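Local coordinates for agmatinase (PDB 4DZ4), which probably catalyses the manganese-dependent hydrolysis of agmatine to putrescine and urea, at residues A14-V20 / S34-Y40; S197-R203 / I212-A217. The contacts are given in a common frame with arbitrary orientation. Residue numbers count along the deposited sequence, not the author numbering.

Contact 1 (A14-V20 / S34-Y40)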
loop_
_atom_site.group_PDB
_atom_site.type_symbol
_atom_site.label_atom_id
_atom_site.label_comp_id
_atom_site.label_asym_id
_atom_site.label_seq_id
_atom_site.Cartn_x
_atom_site.Cartn_y
_atom_site.Cartn_z
ATOM N N ALA B 14 -20.558 -3.240 22.953
ATOM C CA ALA B 14 -19.470 -3.855 23.710
ATOM C C ALA B 14 -19.257 -3.229 25.097
ATOM O O ALA B 14 -18.739 -3.881 26.019
ATOM C CB ALA B 14 -18.178 -3.789 22.885
ATOM N N ILE B 15 -19.658 -1.970 25.254
ATOM C CA ILE B 15 -19.450 -1.251 26.501
ATOM C C ILE B 15 -20.767 -0.853 27.182
ATOM O O ILE B 15 -20.741 -0.349 28.295
ATOM C CB ILE B 15 -18.505 -0.010 26.327
ATOM C CG1 ILE B 15 -19.112 1.067 25.390
ATOM C CG2 ILE B 15 -17.103 -0.489 25.889
ATOM C CD1 ILE B 15 -18.417 2.440 25.418
ATOM N N ARG B 16 -21.893 -1.068 26.498
ATOM C CA ARG B 16 -23.209 -0.618 26.969
ATOM C C ARG B 16 -24.156 -1.764 27.364
ATOM O O ARG B 16 -25.017 -1.595 28.252
ATOM C CB ARG B 16 -23.903 0.257 25.910
ATOM C CG ARG B 16 -23.213 1.587 25.605
ATOM C CD ARG B 16 -23.916 2.287 24.439
ATOM N NE ARG B 16 -25.238 2.780 24.825
ATOM C CZ ARG B 16 -26.214 3.135 23.981
ATOM N NH1 ARG B 16 -26.045 3.045 22.662
ATOM N NH2 ARG B 16 -27.370 3.606 24.458
ATOM N N ARG B 17 -24.051 -2.915 26.711
ATOM C CA ARG B 17 -24.974 -4.028 27.024
ATOM C C ARG B 17 -24.855 -4.512 28.473
ATOM O O ARG B 17 -23.783 -4.874 28.939
ATOM C CB ARG B 17 -24.767 -5.221 26.075
ATOM C CG ARG B 17 -25.551 -5.142 24.776
ATOM C CD ARG B 17 -25.555 -6.488 24.050
ATOM N NE ARG B 17 -24.188 -6.953 24.017
ATOM C CZ ARG B 17 -23.315 -6.686 23.060
ATOM N NH1 ARG B 17 -23.652 -5.981 21.977
ATOM N NH2 ARG B 17 -22.078 -7.123 23.210
ATOM N N PRO B 18 -25.984 -4.563 29.183
ATOM C CA PRO B 18 -25.965 -4.978 30.579
ATOM C C PRO B 18 -25.790 -6.493 30.778
ATOM O O PRO B 18 -25.398 -6.901 31.861
ATOM C CB PRO B 18 -27.352 -4.559 31.090
ATOM C CG PRO B 18 -28.210 -4.516 29.862
ATOM C CD PRO B 18 -27.304 -4.068 28.747
ATOM N N SER B 19 -26.113 -7.304 29.772
ATOM C CA SER B 19 -26.056 -8.773 29.862
ATOM C C SER B 19 -25.009 -9.299 28.893
ATOM O O SER B 19 -24.707 -8.635 27.900
ATOM C CB SER B 19 -27.423 -9.376 29.505
ATOM O OG SER B 19 -27.370 -10.756 29.145
ATOM N N VAL B 20 -24.490 -10.495 29.193
ATOM C CA VAL B 20 -23.557 -11.188 28.281
ATOM C C VAL B 20 -24.232 -11.719 27.020
ATOM O O VAL B 20 -23.548 -11.968 26.029
ATOM C CB VAL B 20 -22.801 -12.360 28.981
ATOM C CG1 VAL B 20 -21.834 -11.812 30.027
ATOM C CG2 VAL B 20 -23.752 -13.395 29.564
ATOM N N SER B 34 -14.591 -4.510 19.928
ATOM C CA SER B 34 -14.287 -5.816 20.544
ATOM C C SER B 34 -14.606 -6.918 19.531
ATOM O O SER B 34 -15.230 -6.657 18.497
ATOM C CB SER B 34 -15.145 -6.020 21.793
ATOM O OG SER B 34 -16.502 -6.030 21.375
ATOM N N PHE B 35 -14.166 -8.144 19.795
ATOM C CA PHE B 35 -14.401 -9.190 18.826
ATOM C C PHE B 35 -15.892 -9.481 18.662
ATOM O O PHE B 35 -16.568 -9.821 19.621
ATOM C CB PHE B 35 -13.657 -10.498 19.140
ATOM C CG PHE B 35 -13.869 -11.529 18.072
ATOM C CD1 PHE B 35 -13.141 -11.458 16.869
ATOM C CD2 PHE B 35 -14.862 -12.506 18.216
ATOM C CE1 PHE B 35 -13.392 -12.377 15.855
ATOM C CE2 PHE B 35 -15.112 -13.432 17.211
ATOM C CZ PHE B 35 -14.381 -13.365 16.020
ATOM N N MET B 36 -16.387 -9.343 17.439
ATOM C CA MET B 36 -17.821 -9.497 17.125
ATOM C C MET B 36 -18.694 -8.699 18.092
ATOM O O MET B 36 -19.821 -9.102 18.431
ATOM C CB MET B 36 -18.240 -10.990 17.028
ATOM C CG MET B 36 -17.814 -11.587 15.695
ATOM S SD MET B 36 -18.288 -13.295 15.509
ATOM C CE MET B 36 -20.006 -13.089 15.025
ATOM N N ARG B 37 -18.176 -7.545 18.511
ATOM C CA ARG B 37 -18.897 -6.602 19.398
ATOM C C ARG B 37 -19.275 -7.148 20.763
ATOM O O ARG B 37 -20.127 -6.561 21.423
ATOM C CB ARG B 37 -20.182 -6.037 18.739
ATOM C CG ARG B 37 -20.009 -5.582 17.290
ATOM C CD ARG B 37 -19.036 -4.419 17.169
ATOM N NE ARG B 37 -19.212 -3.834 15.836
ATOM C CZ ARG B 37 -18.764 -2.640 15.468
ATOM N NH1 ARG B 37 -18.054 -1.899 16.310
ATOM N NH2 ARG B 37 -19.040 -2.184 14.249
ATOM N N ARG B 38 -18.687 -8.268 21.166
ATOM C CA ARG B 38 -19.020 -8.876 22.441
ATOM C C ARG B 38 -18.607 -8.001 23.640
ATOM O O ARG B 38 -17.712 -7.136 23.542
ATOM C CB ARG B 38 -18.448 -10.308 22.540
ATOM C CG ARG B 38 -19.021 -11.305 21.530
ATOM C CD ARG B 38 -20.463 -10.988 21.083
ATOM N NE ARG B 38 -21.415 -11.022 22.167
ATOM C CZ ARG B 38 -22.621 -10.448 22.129
ATOM N NH1 ARG B 38 -23.386 -10.553 23.178
ATOM N NH2 ARG B 38 -23.039 -9.739 21.069
ATOM N N ASN B 39 -19.293 -8.188 24.768
ATOM C CA ASN B 39 -18.994 -7.344 25.929
ATOM C C ASN B 39 -17.515 -7.388 26.290
ATOM O O ASN B 39 -16.948 -8.472 26.446
ATOM C CB ASN B 39 -19.755 -7.814 27.161
ATOM C CG ASN B 39 -21.253 -7.630 27.034
ATOM O OD1 ASN B 39 -21.772 -7.270 25.988
ATOM N ND2 ASN B 39 -21.960 -7.870 28.133
ATOM N N TYR B 40 -16.908 -6.211 26.439
ATOM C CA TYR B 40 -15.588 -6.105 27.072
ATOM C C TYR B 40 -15.714 -6.234 28.580
ATOM O O TYR B 40 -16.306 -5.366 29.245
ATOM C CB TYR B 40 -14.975 -4.733 26.781
ATOM C CG TYR B 40 -14.084 -4.634 25.562
ATOM C CD1 TYR B 40 -13.152 -5.641 25.234
ATOM C CD2 TYR B 40 -14.119 -3.485 24.768
ATOM C CE1 TYR B 40 -12.333 -5.509 24.116
ATOM C CE2 TYR B 40 -13.264 -3.329 23.668
ATOM C CZ TYR B 40 -12.385 -4.334 23.360
ATOM O OH TYR B 40 -11.559 -4.170 22.280
HETATM O O HOH W 1 -19.078 -4.650 29.197
HETATM O O HOH W 2 -22.805 -13.482 24.090
HETATM O O HOH W 3 -21.068 -10.432 25.383
#
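The guanidinium of Arg17 lies flat on that of Arg38, with the two centres 3.9 Å apart and the planes only 10° from parallel. Stacking brings like charges together, Arg17 NH2 and Arg38 NH2 being 3.5 Å apart, an effect probably offset by the carbonyl oxygens that accept from both guanidiniums. In its own plane, Arg17 NH2 donates to Arg37 O (2.7 Å) and to Asn39 OD1 (2.8 Å), while Arg17 NH1 bonds Ser24 OG. Arg38 NH1 reaches Val20 O at 3.2 Å and has its stronger partner in Gly22 O; the Arg38 side chain also makes a cation-pi contact with Phe93. Asn39 uses both ends of its amide, since OD1 accepts from Arg17 and ND2 donates to Ser19 O at 2.9 Å, so the chain from Arg17 to Val20 wraps round this side chain. Water 3 adds a bridge, donating to Val20 O and accepting from Asn39 N (2.9 Å).

At the other end the main chains come together. Tyr40 N donates to Ala14 O at 3.0 Å, and Ala14 CB sits 3.2 Å from Ser34 OG, a hydroxyl that itself donates to Arg38 O (2.7 Å). Ile15 CG2 meets the edge of the Tyr40 ring, 4.4 Å from CD2, and Ile15 also packs on Tyr40 of the second subunit. This is an N-terminal segment packed by arginine stacking and side-chain-to-carbonyl bonds against the turn 34-38 and the short strand 39-40, outermost within this chain in the parallel sheet of the arginase-type alpha/beta fold, away from the manganese site.

Contact 2 (S197-R203 / I212-A217)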
loop_
_atom_site.group_PDB
_atom_site.type_symbol
_atom_site.label_atom_id
_atom_site.label_comp_id
_atom_site.label_asym_id
_atom_site.label_seq_id
_atom_site.Cartn_x
_atom_site.Cartn_y
_atom_site.Cartn_z
ATOM N N SER B 197 -3.833 -36.962 16.543
ATOM C CA SER B 197 -3.715 -35.553 16.165
ATOM C C SER B 197 -3.532 -35.462 14.667
ATOM O O SER B 197 -3.144 -36.426 14.023
ATOM C CB SER B 197 -2.501 -34.914 16.857
ATOM O OG SER B 197 -2.761 -34.784 18.255
ATOM N N VAL B 198 -3.789 -34.288 14.121
ATOM C CA VAL B 198 -3.779 -34.150 12.662
ATOM C C VAL B 198 -3.371 -32.744 12.259
ATOM O O VAL B 198 -3.791 -31.745 12.884
ATOM C CB VAL B 198 -5.155 -34.554 12.051
ATOM C CG1 VAL B 198 -6.295 -33.685 12.609
ATOM C CG2 VAL B 198 -5.105 -34.512 10.516
ATOM N N GLN B 199 -2.569 -32.673 11.196
ATOM C CA GLN B 199 -2.067 -31.405 10.687
ATOM C C GLN B 199 -2.572 -31.266 9.252
ATOM O O GLN B 199 -2.420 -32.183 8.459
ATOM C CB GLN B 199 -0.548 -31.388 10.781
ATOM C CG GLN B 199 -0.070 -31.450 12.240
ATOM C CD GLN B 199 1.439 -31.465 12.393
ATOM O OE1 GLN B 199 2.146 -32.262 11.762
ATOM N NE2 GLN B 199 1.954 -30.547 13.224
ATOM N N VAL B 200 -3.182 -30.128 8.955
ATOM C CA VAL B 200 -3.964 -29.941 7.722
ATOM C C VAL B 200 -3.443 -28.718 6.946
ATOM O O VAL B 200 -3.352 -27.613 7.499
ATOM C CB VAL B 200 -5.454 -29.701 8.039
ATOM C CG1 VAL B 200 -6.252 -29.586 6.736
ATOM C CG2 VAL B 200 -6.032 -30.848 8.889
ATOM N N GLY B 201 -3.115 -28.919 5.670
ATOM C CA GLY B 201 -2.613 -27.846 4.805
ATOM C C GLY B 201 -1.084 -27.772 4.755
ATOM O O GLY B 201 -0.509 -26.886 4.099
ATOM N N ILE B 202 -0.431 -28.712 5.435
ATOM C CA ILE B 202 1.044 -28.800 5.485
ATOM C C ILE B 202 1.671 -28.748 4.098
ATOM O O ILE B 202 1.215 -29.401 3.166
ATOM C CB ILE B 202 1.531 -30.061 6.239
ATOM C CG1 ILE B 202 1.031 -30.051 7.703
ATOM C CG2 ILE B 202 3.071 -30.173 6.139
ATOM C CD1 ILE B 202 1.623 -28.921 8.574
ATOM N N ARG B 203 2.725 -27.956 3.961
ATOM C CA ARG B 203 3.438 -27.888 2.688
ATOM C C ARG B 203 4.877 -27.431 2.918
ATOM O O ARG B 203 5.490 -26.768 2.053
ATOM C CB ARG B 203 2.696 -27.002 1.683
ATOM C CG ARG B 203 2.297 -25.628 2.185
ATOM C CD ARG B 203 1.363 -24.973 1.168
ATOM N NE ARG B 203 1.006 -23.575 1.496
ATOM C CZ ARG B 203 0.081 -23.175 2.375
ATOM N NH1 ARG B 203 -0.163 -21.866 2.503
ATOM N NH2 ARG B 203 -0.623 -24.042 3.109
ATOM N N ILE B 212 2.593 -37.683 13.876
ATOM C CA ILE B 212 1.335 -36.929 13.740
ATOM C C ILE B 212 0.772 -37.184 12.325
ATOM O O ILE B 212 1.539 -37.211 11.362
ATOM C CB ILE B 212 1.521 -35.406 13.984
ATOM C CG1 ILE B 212 2.128 -35.152 15.385
ATOM C CG2 ILE B 212 0.178 -34.681 13.870
ATOM C CD1 ILE B 212 2.491 -33.707 15.695
ATOM N N ASN B 213 -0.540 -37.397 12.213
ATOM C CA ASN B 213 -1.178 -37.562 10.892
ATOM C C ASN B 213 -1.107 -36.258 10.106
ATOM O O ASN B 213 -1.446 -35.204 10.637
ATOM C CB ASN B 213 -2.619 -37.980 11.056
ATOM C CG ASN B 213 -2.738 -39.268 11.829
ATOM O OD1 ASN B 213 -2.426 -40.332 11.307
ATOM N ND2 ASN B 213 -3.156 -39.181 13.086
ATOM N N VAL B 214 -0.662 -36.332 8.842
ATOM C CA VAL B 214 -0.489 -35.113 8.017
ATOM C C VAL B 214 -1.369 -35.235 6.777
ATOM O O VAL B 214 -1.282 -36.235 6.045
ATOM C CB VAL B 214 0.987 -34.915 7.589
ATOM C CG1 VAL B 214 1.146 -33.766 6.588
ATOM C CG2 VAL B 214 1.875 -34.653 8.818
ATOM N N LEU B 215 -2.221 -34.233 6.566
ATOM C CA LEU B 215 -3.028 -34.117 5.359
ATOM C C LEU B 215 -2.467 -32.866 4.672
ATOM O O LEU B 215 -2.825 -31.745 5.035
ATOM C CB LEU B 215 -4.518 -33.978 5.689
ATOM C CG LEU B 215 -5.142 -35.050 6.598
ATOM C CD1 LEU B 215 -6.624 -34.785 6.872
ATOM C CD2 LEU B 215 -4.941 -36.436 5.955
ATOM N N ASP B 216 -1.549 -33.067 3.723
ATOM C CA ASP B 216 -0.850 -31.909 3.178
ATOM C C ASP B 216 -1.752 -31.083 2.257
ATOM O O ASP B 216 -2.871 -31.506 1.920
ATOM C CB ASP B 216 0.538 -32.279 2.589
ATOM C CG ASP B 216 0.484 -33.108 1.310
ATOM O OD1 ASP B 216 -0.593 -33.327 0.698
ATOM O OD2 ASP B 216 1.587 -33.566 0.904
ATOM N N ALA B 217 -1.315 -29.863 1.923
ATOM C CA ALA B 217 -2.108 -29.027 1.031
ATOM C C ALA B 217 -2.537 -29.781 -0.246
ATOM O O ALA B 217 -3.706 -29.732 -0.626
ATOM C CB ALA B 217 -1.355 -27.740 0.681
#
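Ile212 pushes its CG2 into the hollow between Ser197 and Gln199, reaching Gln199 CG at 3.6 Å and Ser197 CB at 4.0 Å. Beyond this knob the two strands run parallel, 12° apart in direction and 4.7 Å between axes. Gln199 N donates to Asn213 O (2.8 Å), Leu215 N to Gln199 O (2.8 Å) and Gly201 N to Leu215 O (2.9 Å). Asn213 adds its side chain at the start, where ND2 donates to Ser197 O at 2.9 Å.

The sheet face bearing Val198, Val200, Asn213 and Leu215 is shaped by the leucine, whose CG lies 4.0 Å from Val198 CG2 and whose CD1 is 4.5 Å from Val200 CG2, so that CD1 fills the dip between the valines while CD2 turns away from them. Near the far end, on the face of Gln199 and Val214, Val214 CG1 fits against Ile202 CB at 3.7 Å. The chain turns a corner at Gly201, whose phi of 94° would jam a CB against the preceding carbonyl. Past the corner Ala217 N donates to Ile202 O (2.9 Å), and the small Ala217 CB leaves room for Arg203 CD, 3.9 Å away.

Ile202 and Arg203 approach the metal-binding residues Asp163 and Asp248, respectively, while Arg203 NH1 bonds Val262 O. Asp216 N-caps helix 217-223, its OD1 accepting from Trp219 N, and its OD2 bonds Tyr86 OH of the third subunit. Strand 198-202 is paired on its other edge with strand 158-162, strand 213-216 ends the sheet within this chain, and helix 225-236 covers the face of Val198 and Leu215.

In the fold
From the N terminus, the chain first makes helix 13-16 and returns after a 13-residue connection without helix or strand, closed by contact 1. The other eight strands of the sheet all follow it, and of the metal ligands, His139, Asp163, His165 and Asp167 precede contact 2, while Asp246 and Asp248 follow it. That contact closes a shorter connection of eight residues between neighbouring strands. The two closures lie in series, neither enclosing nor crossing the other. Contact 1 ties helix 13-16 to strand 39-40, contact 2 strand 198-202 to strand 213-216; 39-40 and 213-216 are the sheet's outermost strands within this chain, the contact centres about 36 Å apart on opposite sides of the chain's centre.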